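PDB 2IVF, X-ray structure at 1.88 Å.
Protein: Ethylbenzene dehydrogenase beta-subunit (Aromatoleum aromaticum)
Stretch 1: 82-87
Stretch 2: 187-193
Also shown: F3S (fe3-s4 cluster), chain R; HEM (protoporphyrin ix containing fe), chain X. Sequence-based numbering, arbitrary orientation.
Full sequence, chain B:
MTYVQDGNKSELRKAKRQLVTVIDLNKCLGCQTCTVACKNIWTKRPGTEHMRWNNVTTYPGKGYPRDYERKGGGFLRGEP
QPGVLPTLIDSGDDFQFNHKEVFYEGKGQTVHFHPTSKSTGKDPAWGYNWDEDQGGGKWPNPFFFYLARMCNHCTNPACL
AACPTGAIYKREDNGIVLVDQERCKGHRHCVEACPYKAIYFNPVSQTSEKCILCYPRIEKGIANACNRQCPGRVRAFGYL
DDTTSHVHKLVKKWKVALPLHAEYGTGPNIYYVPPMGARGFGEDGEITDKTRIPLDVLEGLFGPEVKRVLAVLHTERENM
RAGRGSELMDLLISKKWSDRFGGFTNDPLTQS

Stretch 1, residues 82-87: PGVLPT
Stretch 2 (187-193) HRHCVEA

An extended, irregular segment packs against the start of a helix almost entirely through van der Waals contact, with one CA-H...O contact and one bridging water supplying the polar component, and no direct hydrogen bond crosses between them. The pairing illustrates how an extended chain can approach a helix closely where a glycine faces it. From Pro82 to Thr87 every residue has extended backbone angles, from -66/155 at Pro82 through -138/176 at Gly83 and -130/154 at Val84 to -86/133 at Leu85. The partner opens with His187 (-62/-30), followed by Arg188 at the N-cap position (65/18) and helix from His189 to Ala193, where Ala193 N donates to His189 O at 2.9 Å and Glu192 N makes a weak bond to Arg188 O at 3.3 Å.

The nearest CA atoms across the contact, those of Gly83 and Glu192, lie 4.3 Å apart and define the register. Glycine permits this, since an ideal CB on Gly83 would fall 1.9 Å from Glu192 O. Instead Gly83 CA sits 3.4 Å from Glu192 O, with 167° at the hydrogen. Gly83 N donates to a water at 2.9 Å, which in turn donates to Glu192 OE1 at 3.1 Å.

Leu85 (m, t) supplies the main apolar contact. Its CA-to-CB bond points sideways, but CD2 reaches Glu192 CG at 3.4 Å, Arg188 O at 3.5 Å and Val191 CB at 3.7 Å. Leu85 CD1 also comes within 3.6 Å of OE2 of Glu192 (m, t, chi3 -7°), whose OE1 takes the bridging water; both carboxylate oxygens are hydrogen-bonded elsewhere in the structure. Val191 (t) points toward the segment, and its CG1 meets Pro86 CD at 3.7 Å.

Cys190 (p) points away from this contact, its SG binding FE4 of the Fe3-S4 cluster at 2.2 Å; His187 NE2 donates to heme O2D at 2.7 Å.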

# COMPACT_ATOMS: atom_id res chain seq x y z
N PRO B 82 35.66 3.90 -15.95
CA PRO B 82 35.46 5.00 -15.02
C PRO B 82 33.99 5.16 -14.75
O PRO B 82 33.15 4.71 -15.54
CB PRO B 82 36.04 6.20 -15.76
CG PRO B 82 35.92 5.85 -17.20
CD PRO B 82 36.11 4.37 -17.27
N GLY B 83 33.67 5.73 -13.60
CA GLY B 83 32.29 5.92 -13.22
C GLY B 83 32.07 7.27 -12.60
O GLY B 83 33.00 8.03 -12.42
N VAL B 84 30.82 7.58 -12.28
CA VAL B 84 30.50 8.88 -11.70
C VAL B 84 29.66 8.71 -10.46
O VAL B 84 28.95 7.73 -10.32
CB VAL B 84 29.78 9.83 -12.69
CG1 VAL B 84 30.63 10.06 -13.94
CG2 VAL B 84 28.48 9.32 -13.08
N LEU B 85 29.73 9.68 -9.56
CA LEU B 85 29.11 9.58 -8.27
C LEU B 85 27.67 10.02 -8.37
O LEU B 85 27.38 11.08 -8.95
CB LEU B 85 29.83 10.44 -7.25
CG LEU B 85 31.22 9.93 -6.91
CD1 LEU B 85 31.98 10.97 -6.15
CD2 LEU B 85 31.14 8.63 -6.15
N PRO B 86 26.77 9.23 -7.80
CA PRO B 86 25.42 9.72 -7.64
C PRO B 86 25.30 10.82 -6.60
O PRO B 86 26.06 10.88 -5.62
CB PRO B 86 24.64 8.50 -7.14
CG PRO B 86 25.54 7.38 -7.25
CD PRO B 86 26.91 7.86 -7.31
N THR B 87 24.28 11.63 -6.81
CA THR B 87 23.95 12.70 -5.89
C THR B 87 22.92 12.17 -4.90
O THR B 87 22.41 11.05 -5.04
CB THR B 87 23.35 13.87 -6.66
OG1 THR B 87 22.19 13.38 -7.32
CG2 THR B 87 24.37 14.48 -7.68
N HIS B 187 36.55 7.64 0.40
CA HIS B 187 37.10 8.05 -0.89
C HIS B 187 36.08 7.93 -2.03
O HIS B 187 36.14 8.65 -3.02
CB HIS B 187 38.35 7.23 -1.25
CG HIS B 187 39.52 7.43 -0.34
ND1 HIS B 187 39.80 8.63 0.29
CD2 HIS B 187 40.55 6.60 -0.05
CE1 HIS B 187 40.93 8.50 0.97
NE2 HIS B 187 41.41 7.29 0.77
N ARG B 188 35.16 6.99 -1.92
CA ARG B 188 34.07 6.80 -2.92
C ARG B 188 34.49 6.39 -4.34
O ARG B 188 33.69 6.41 -5.28
CB ARG B 188 33.17 8.03 -2.93
CG ARG B 188 32.28 8.10 -1.71
CD ARG B 188 31.72 9.52 -1.62
NE ARG B 188 32.64 10.42 -0.96
CZ ARG B 188 32.47 11.73 -0.86
NH1 ARG B 188 31.42 12.34 -1.39
NH2 ARG B 188 33.37 12.43 -0.20
N HIS B 189 35.71 5.88 -4.49
CA HIS B 189 36.10 5.23 -5.75
C HIS B 189 35.24 4.00 -5.98
O HIS B 189 34.83 3.74 -7.12
CB HIS B 189 37.59 4.84 -5.72
CG HIS B 189 38.48 5.98 -5.42
ND1 HIS B 189 38.57 7.07 -6.24
CD2 HIS B 189 39.34 6.20 -4.39
CE1 HIS B 189 39.43 7.93 -5.72
NE2 HIS B 189 39.91 7.42 -4.61
N CYS B 190 34.95 3.29 -4.89
CA CYS B 190 34.10 2.09 -4.91
C CYS B 190 32.75 2.40 -5.44
O CYS B 190 32.17 1.62 -6.18
CB CYS B 190 33.96 1.50 -3.51
SG CYS B 190 33.27 2.70 -2.29
N VAL B 191 32.21 3.54 -5.05
CA VAL B 191 30.90 3.95 -5.53
C VAL B 191 30.87 4.16 -7.06
O VAL B 191 29.94 3.70 -7.76
CB VAL B 191 30.41 5.23 -4.83
CG1 VAL B 191 29.02 5.60 -5.31
CG2 VAL B 191 30.42 5.05 -3.30
N GLU B 192 31.88 4.84 -7.57
CA GLU B 192 32.01 5.06 -9.00
C GLU B 192 32.25 3.73 -9.76
O GLU B 192 31.76 3.53 -10.88
CB GLU B 192 33.20 6.02 -9.27
CG GLU B 192 33.08 7.41 -8.65
CD GLU B 192 34.41 8.18 -8.64
OE1 GLU B 192 35.45 7.61 -8.99
OE2 GLU B 192 34.39 9.35 -8.27
N ALA B 193 33.02 2.84 -9.14
CA ALA B 193 33.37 1.56 -9.72
C ALA B 193 32.23 0.54 -9.77
O ALA B 193 32.23 -0.30 -10.64
CB ALA B 193 34.56 0.97 -8.97
FE1 F3S R . 35.61 3.72 1.62
FE3 F3S R . 37.35 2.73 -0.12
FE4 F3S R . 34.98 3.28 -0.95
S1 F3S R . 37.73 4.27 1.47
S2 F3S R . 34.24 4.94 0.37
S3 F3S R . 35.53 1.81 0.61
S4 F3S R . 36.85 3.66 -2.08
CHA HEM X . 46.56 9.10 0.35
CHB HEM X . 49.70 12.66 1.26
CHC HEM X . 52.13 11.81 -2.85
CHD HEM X . 48.87 8.35 -3.82
C1A HEM X . 47.23 10.13 0.94
C2A HEM X . 46.90 10.69 2.22
C3A HEM X . 47.78 11.68 2.47
C4A HEM X . 48.67 11.76 1.36
CMA HEM X . 47.83 12.58 3.72
CAA HEM X . 45.74 10.19 3.10
CBA HEM X . 44.42 10.74 2.59
CGA HEM X . 43.35 10.23 3.51
O1A HEM X . 43.64 9.49 4.48
O2A HEM X . 42.18 10.58 3.25
C1B HEM X . 50.59 12.78 0.22
C2B HEM X . 51.61 13.80 0.11
C3B HEM X . 52.29 13.56 -1.02
C4B HEM X . 51.72 12.39 -1.66
CMB HEM X . 51.81 14.94 1.12
CAB HEM X . 53.45 14.39 -1.59
CBB HEM X . 54.46 13.82 -2.24
C1C HEM X . 51.42 10.83 -3.50
C2C HEM X . 51.60 10.42 -4.88
C3C HEM X . 50.67 9.47 -5.12
C4C HEM X . 49.88 9.28 -3.92
CMC HEM X . 52.69 10.97 -5.83
CAC HEM X . 50.41 8.65 -6.40
CBC HEM X . 51.42 8.27 -7.19
C1D HEM X . 48.00 8.21 -2.80
C2D HEM X . 46.97 7.20 -2.78
C3D HEM X . 46.24 7.44 -1.46
C4D HEM X . 46.90 8.57 -0.85
CMD HEM X . 46.72 6.12 -3.87
CAD HEM X . 45.06 6.69 -0.84
CBD HEM X . 45.59 5.68 0.16
CGD HEM X . 44.68 5.52 1.33
O1D HEM X . 44.81 4.47 2.02
O2D HEM X . 43.85 6.42 1.58
NA HEM X . 48.31 10.80 0.43
NB HEM X . 50.70 11.94 -0.86
NC HEM X . 50.36 10.13 -2.94
ND HEM X . 47.93 9.00 -1.65
FE HEM X . 49.35 10.45 -1.23
O HOH W 1 35.75 5.92 -11.54